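PDB 3HLU: uncharacterized protein DUF2179 from Eubacterium ventriosum, which is of unknown function, this chain being the C-terminal DUF2179 domain of a bacterial protein of the YitT family, probably anchored in the cell membrane. Local coordinates for residues T9-V14 with C52-A57; I20-M25 with E48-V53. All blocks are in the same frame, centred on the assembly; numbering follows the deposited sequence.

Overall arrangement
Contact 1 joins the two central strands of the four-stranded antiparallel sheet, and contact 2 lays helix 18-28 over one of them, so strand 48-54 carries both. Their centres are about 10 Å apart, and they share Cys-52 and Val-53. Strand 9-14 leads directly into helix 18-28 along the chain, while Ile-13 N and Ile-50 O, 2.9 Å apart in a probable hydrogen bond, continue the strand pairing beyond contact 1. Above the sheet, Ile-13 CD1 packs 3.8 Å from SE of Met-25, linking strand and helix. The opposite face of the sheet meets the second subunit, through Tyr-12 and Val-14 of segment 9-14 and Val-49 of segment 48-53.

Contact 1: T9-V14 with C52-A57; sequences TMVYIV and CVMRKA
Strands 9-14 and 48-54 are the central pair of a ferredoxin-like beta-alpha-beta-beta-alpha-beta fold, in keeping with its GlnB-like clan. They run antiparallel, and their side chains alternate between two faces. Thr-9, Val-11, Cys-52 and Met-54 point to the helix-covered face, Met-10 and Val-53 to the other.

On the helical face the best-developed contact is between Met-54 and Val-11, which cross at about a right angle. CG of Met-54 takes the crowded place between its own backbone N and carbonyl carbon (chi1 76°). A bend at the last torsion then brings the terminal methyl CE against Val-11, 3.5 Å from CB and 3.8 Å from CG1. A long, flexible thioether suits this buried place: it reaches diagonally over the neighbouring strand, and Met-25 of helix 18-28 packs on it. The branched, compact Val-11 fits an extended backbone and gives that methyl a broad apolar surface. Beta-branched Thr-9 suits the partly exposed strand end; its OG1 stands anti to the backbone N, and its methyl CG2 comes nearly end-on to Met-54 O, at 3.4 Å.

On the opposite face the contact is looser. Met-10, modelled like Met-54 as selenomethionine, is bent at chi2 and chi3; it and the exposed Val-53 cross obliquely, SE 4.1 Å from CG1 of Val-53. Flexible methionine bends easily, and beta-branched Val-53 favours an extended backbone.

Between the two faces, Thr-9 and Met-54 exchange two backbone hydrogen bonds, as do Val-11 and Cys-52, although Val-11 N to Cys-52 O is weak. After Met-54 the chain leaves the sheet, with Arg-55 as N-cap of helix 56-67. The straightest bond is at this end: Thr-9 N reaches Met-54 O over 2.8 Å with 172° at the hydrogen, the donor lying above the carbonyl plane.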
loop_
_atom_site.group_PDB
_atom_site.type_symbol
_atom_site.label_atom_id
_atom_site.label_comp_id
_atom_site.label_asym_id
_atom_site.label_seq_id
_atom_site.Cartn_x
_atom_site.Cartn_y
_atom_site.Cartn_z
ATOM N N THR A 9 14.545 0.752 6.123
ATOM C CA THR A 9 13.149 0.293 6.183
ATOM C C THR A 9 12.454 0.219 4.805
ATOM O O THR A 9 12.743 1.015 3.906
ATOM C CB THR A 9 12.316 1.169 7.140
ATOM O OG1 THR A 9 10.947 0.726 7.123
ATOM C CG2 THR A 9 12.428 2.668 6.750
HETATM N N MSE A 10 11.544 -0.749 4.657
HETATM C CA MSE A 10 10.881 -1.048 3.379
HETATM C C MSE A 10 9.672 -0.141 3.140
HETATM O O MSE A 10 8.886 0.113 4.061
HETATM C CB MSE A 10 10.429 -2.506 3.351
HETATM C CG MSE A 10 9.311 -2.761 2.387
HETATM SE SE MSE A 10 10.023 -3.061 0.603
HETATM C CE MSE A 10 10.019 -5.018 0.721
ATOM N N VAL A 11 9.511 0.339 1.909
ATOM C CA VAL A 11 8.486 1.335 1.636
ATOM C C VAL A 11 7.677 1.071 0.383
ATOM O O VAL A 11 8.208 0.737 -0.658
ATOM C CB VAL A 11 9.083 2.740 1.566
ATOM C CG1 VAL A 11 8.085 3.714 0.992
ATOM C CG2 VAL A 11 9.515 3.172 2.939
ATOM N N TYR A 12 6.372 1.228 0.492
ATOM C CA TYR A 12 5.526 1.134 -0.682
ATOM C C TYR A 12 4.961 2.509 -1.011
ATOM O O TYR A 12 4.530 3.243 -0.138
ATOM C CB TYR A 12 4.415 0.114 -0.466
ATOM C CG TYR A 12 4.915 -1.211 0.073
ATOM C CD1 TYR A 12 5.010 -1.431 1.438
ATOM C CD2 TYR A 12 5.288 -2.244 -0.784
ATOM C CE1 TYR A 12 5.461 -2.641 1.936
ATOM C CE2 TYR A 12 5.739 -3.460 -0.293
ATOM C CZ TYR A 12 5.821 -3.650 1.071
ATOM O OH TYR A 12 6.284 -4.845 1.581
ATOM N N ILE A 13 5.004 2.869 -2.280
ATOM C CA ILE A 13 4.492 4.146 -2.681
ATOM C C ILE A 13 3.335 3.882 -3.605
ATOM O O ILE A 13 3.496 3.224 -4.633
ATOM C CB ILE A 13 5.561 4.961 -3.402
ATOM C CG1 ILE A 13 6.700 5.276 -2.441
ATOM C CG2 ILE A 13 4.971 6.238 -4.007
ATOM C CD1 ILE A 13 7.880 5.918 -3.111
ATOM N N VAL A 14 2.163 4.376 -3.210
ATOM C CA VAL A 14 0.970 4.294 -4.029
ATOM C C VAL A 14 0.736 5.586 -4.779
ATOM O O VAL A 14 0.492 6.614 -4.173
ATOM C CB VAL A 14 -0.271 4.078 -3.175
ATOM C CG1 VAL A 14 -1.492 3.915 -4.075
ATOM C CG2 VAL A 14 -0.090 2.888 -2.256
ATOM N N CYS A 52 10.631 0.111 -2.281
ATOM C CA CYS A 52 11.954 0.650 -2.140
ATOM C C CYS A 52 12.399 0.544 -0.692
ATOM O O CYS A 52 11.695 0.974 0.215
ATOM C CB CYS A 52 11.971 2.099 -2.612
ATOM S SG CYS A 52 13.609 2.871 -2.602
ATOM N N VAL A 53 13.566 -0.055 -0.477
ATOM C CA VAL A 53 14.174 -0.076 0.844
ATOM C C VAL A 53 15.075 1.135 0.959
ATOM O O VAL A 53 15.775 1.488 0.012
ATOM C CB VAL A 53 14.993 -1.344 1.073
ATOM C CG1 VAL A 53 14.116 -2.578 0.913
ATOM C CG2 VAL A 53 16.164 -1.394 0.095
HETATM N N MSE A 54 15.046 1.777 2.117
HETATM C CA MSE A 54 15.715 3.053 2.267
HETATM C C MSE A 54 15.755 3.502 3.719
HETATM O O MSE A 54 14.983 3.035 4.546
HETATM C CB MSE A 54 14.997 4.104 1.427
HETATM C CG MSE A 54 13.687 4.573 2.046
HETATM SE SE MSE A 54 12.665 5.842 0.935
HETATM C CE MSE A 54 11.585 4.574 -0.105
ATOM N N ARG A 55 16.675 4.416 4.009
ATOM C CA ARG A 55 16.837 4.987 5.334
ATOM C C ARG A 55 15.822 6.121 5.478
ATOM O O ARG A 55 15.323 6.624 4.467
ATOM C CB ARG A 55 18.276 5.499 5.501
ATOM C CG ARG A 55 19.325 4.682 4.724
ATOM C CD ARG A 55 20.765 5.038 5.093
ATOM N NE ARG A 55 21.277 4.196 6.179
ATOM C CZ ARG A 55 22.536 4.217 6.618
ATOM N NH1 ARG A 55 22.919 3.418 7.615
ATOM N NH2 ARG A 55 23.419 5.044 6.063
ATOM N N LYS A 56 15.515 6.519 6.718
ATOM C CA LYS A 56 14.513 7.569 6.982
ATOM C C LYS A 56 14.845 8.948 6.378
ATOM O O LYS A 56 13.951 9.702 5.993
ATOM C CB LYS A 56 14.262 7.725 8.486
ATOM C CG LYS A 56 14.161 6.411 9.282
ATOM C CD LYS A 56 13.908 6.687 10.791
ATOM C CE LYS A 56 14.271 5.479 11.664
ATOM N NZ LYS A 56 14.406 5.833 13.108
ATOM N N ALA A 57 16.124 9.288 6.310
ATOM C CA ALA A 57 16.540 10.546 5.700
ATOM C C ALA A 57 16.113 10.592 4.245
ATOM O O ALA A 57 15.609 11.607 3.761
ATOM C CB ALA A 57 18.034 10.701 5.799
#

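Contact 2: I20-M25 with E48-V53; sequences IIADRM and EVIMCV
Apolar packing carries the whole contact, and Ile-50 is its centre. Its CG1 branch stands anti to the carbonyl carbon (chi1 -56°) and continues extended (chi2 171°), so that the tip CD1 is carried from the strand to the helix. There it meets the methyl CB of Ala-22 at 3.9 Å and, from an oblique direction, CG2 of Ile-21 at 4.0 Å. Isoleucine unites strand-favouring beta branching with a CD1 long enough to reach the helix. Alanine suits its spot because its small side chain lets that tip come close to the helix backbone.

This is one helix of a ferredoxin-like alpha-beta sandwich resting on its sheet: the axes of segments 20-25 and 48-53 make 20° between their N-to-C directions and approach to 9.9 Å.

Sulfur and selenium contacts extend the packing along the strand. Met-25, a selenomethionine, runs straight to SE, which lies 4.3 Å from CG2 of Ile-50, and bends at chi3, placing CE 3.9 Å from SG of Cys-52. Cysteine, small and fairly apolar, suits this buried site. An unbranched, flexible chain can follow the uneven apolar surfaces of sheet and helices, and Met-25 also touches Val-62 and Leu-65 of helix 56-67.

Charged groups keep to the margins, where Glu-48 OE1 forms a salt bridge with Arg-18 NH2 and Arg-24 NH2 pairs with Glu-28 OE1.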
loop_
_atom_site.group_PDB
_atom_site.type_symbol
_atom_site.label_atom_id
_atom_site.label_comp_id
_atom_site.label_asym_id
_atom_site.label_seq_id
_atom_site.Cartn_x
_atom_site.Cartn_y
_atom_site.Cartn_z
ATOM N N ILE A 20 6.498 8.124 -13.502
ATOM C CA ILE A 20 7.224 9.379 -13.326
ATOM C C ILE A 20 7.990 9.453 -11.995
ATOM O O ILE A 20 9.163 9.815 -11.957
ATOM C CB ILE A 20 6.257 10.566 -13.417
ATOM C CG1 ILE A 20 5.555 10.556 -14.780
ATOM C CG2 ILE A 20 6.989 11.858 -13.200
ATOM C CD1 ILE A 20 4.435 11.570 -14.893
ATOM N N ILE A 21 7.318 9.113 -10.897
ATOM C CA ILE A 21 7.968 9.120 -9.592
ATOM C C ILE A 21 9.151 8.171 -9.529
ATOM O O ILE A 21 10.202 8.517 -9.005
ATOM C CB ILE A 21 7.004 8.731 -8.465
ATOM C CG1 ILE A 21 5.936 9.806 -8.295
ATOM C CG2 ILE A 21 7.776 8.535 -7.163
ATOM C CD1 ILE A 21 4.911 9.476 -7.239
ATOM N N ALA A 22 8.958 6.961 -10.045
ATOM C CA ALA A 22 10.001 5.950 -10.040
ATOM C C ALA A 22 11.215 6.415 -10.819
ATOM O O ALA A 22 12.335 6.185 -10.388
ATOM C CB ALA A 22 9.486 4.650 -10.598
ATOM N N ASP A 23 11.002 7.081 -11.952
ATOM C CA ASP A 23 12.125 7.537 -12.766
ATOM C C ASP A 23 12.927 8.619 -12.055
ATOM O O ASP A 23 14.152 8.551 -12.005
ATOM C CB ASP A 23 11.675 8.010 -14.160
ATOM C CG ASP A 23 11.276 6.843 -15.091
ATOM O OD1 ASP A 23 11.564 5.657 -14.761
ATOM O OD2 ASP A 23 10.658 7.120 -16.155
ATOM N N ARG A 24 12.237 9.605 -11.495
ATOM C CA ARG A 24 12.907 10.686 -10.783
ATOM C C ARG A 24 13.602 10.198 -9.518
ATOM O O ARG A 24 14.570 10.802 -9.062
ATOM C CB ARG A 24 11.927 11.807 -10.442
ATOM C CG ARG A 24 11.370 12.523 -11.653
ATOM C CD ARG A 24 10.610 13.787 -11.259
ATOM N NE ARG A 24 11.434 14.720 -10.488
ATOM C CZ ARG A 24 10.978 15.850 -9.943
ATOM N NH1 ARG A 24 9.704 16.194 -10.083
ATOM N NH2 ARG A 24 11.794 16.638 -9.252
HETATM N N MSE A 25 13.105 9.110 -8.945
HETATM C CA MSE A 25 13.728 8.541 -7.757
HETATM C C MSE A 25 15.090 7.980 -8.122
HETATM O O MSE A 25 16.059 8.103 -7.362
HETATM C CB MSE A 25 12.857 7.437 -7.165
HETATM C CG MSE A 25 11.767 7.933 -6.235
HETATM SE SE MSE A 25 10.652 6.481 -5.575
HETATM C CE MSE A 25 11.688 5.946 -4.019
ATOM N N GLU A 48 -0.042 -1.201 -9.780
ATOM C CA GLU A 48 1.372 -1.377 -9.507
ATOM C C GLU A 48 1.794 -0.473 -8.381
ATOM O O GLU A 48 1.375 0.679 -8.285
ATOM C CB GLU A 48 2.198 -0.956 -10.706
ATOM C CG GLU A 48 2.262 -1.885 -11.881
ATOM C CD GLU A 48 3.351 -1.421 -12.838
ATOM O OE1 GLU A 48 3.491 -0.170 -13.024
ATOM O OE2 GLU A 48 4.074 -2.303 -13.371
ATOM N N VAL A 49 2.692 -0.987 -7.569
ATOM C CA VAL A 49 3.173 -0.266 -6.424
ATOM C C VAL A 49 4.691 -0.146 -6.551
ATOM O O VAL A 49 5.331 -1.051 -7.063
ATOM C CB VAL A 49 2.734 -1.029 -5.151
ATOM C CG1 VAL A 49 3.709 -0.848 -4.000
ATOM C CG2 VAL A 49 1.319 -0.634 -4.774
ATOM N N ILE A 50 5.261 0.983 -6.133
ATOM C CA ILE A 50 6.716 1.109 -6.045
ATOM C C ILE A 50 7.215 0.613 -4.692
ATOM O O ILE A 50 6.813 1.115 -3.648
ATOM C CB ILE A 50 7.212 2.569 -6.230
ATOM C CG1 ILE A 50 6.730 3.169 -7.539
ATOM C CG2 ILE A 50 8.722 2.639 -6.169
ATOM C CD1 ILE A 50 7.016 4.638 -7.633
HETATM N N MSE A 51 8.103 -0.378 -4.722
HETATM C CA MSE A 51 8.778 -0.846 -3.523
HETATM C C MSE A 51 10.222 -0.344 -3.452
HETATM O O MSE A 51 10.956 -0.367 -4.432
HETATM C CB MSE A 51 8.744 -2.361 -3.463
HETATM C CG MSE A 51 9.672 -2.947 -2.429
HETATM SE SE MSE A 51 9.299 -4.851 -2.320
HETATM C CE MSE A 51 8.337 -5.076 -4.025
ATOM N N CYS A 52 10.631 0.111 -2.281
ATOM C CA CYS A 52 11.954 0.650 -2.140
ATOM C C CYS A 52 12.399 0.544 -0.692
ATOM O O CYS A 52 11.695 0.974 0.215
ATOM C CB CYS A 52 11.971 2.099 -2.612
ATOM S SG CYS A 52 13.609 2.871 -2.602
ATOM N N VAL A 53 13.566 -0.055 -0.477
ATOM C CA VAL A 53 14.174 -0.076 0.844
ATOM C C VAL A 53 15.075 1.135 0.959
ATOM O O VAL A 53 15.775 1.488 0.012
ATOM C CB VAL A 53 14.993 -1.344 1.073
ATOM C CG1 VAL A 53 14.116 -2.578 0.913
ATOM C CG2 VAL A 53 16.164 -1.394 0.095
#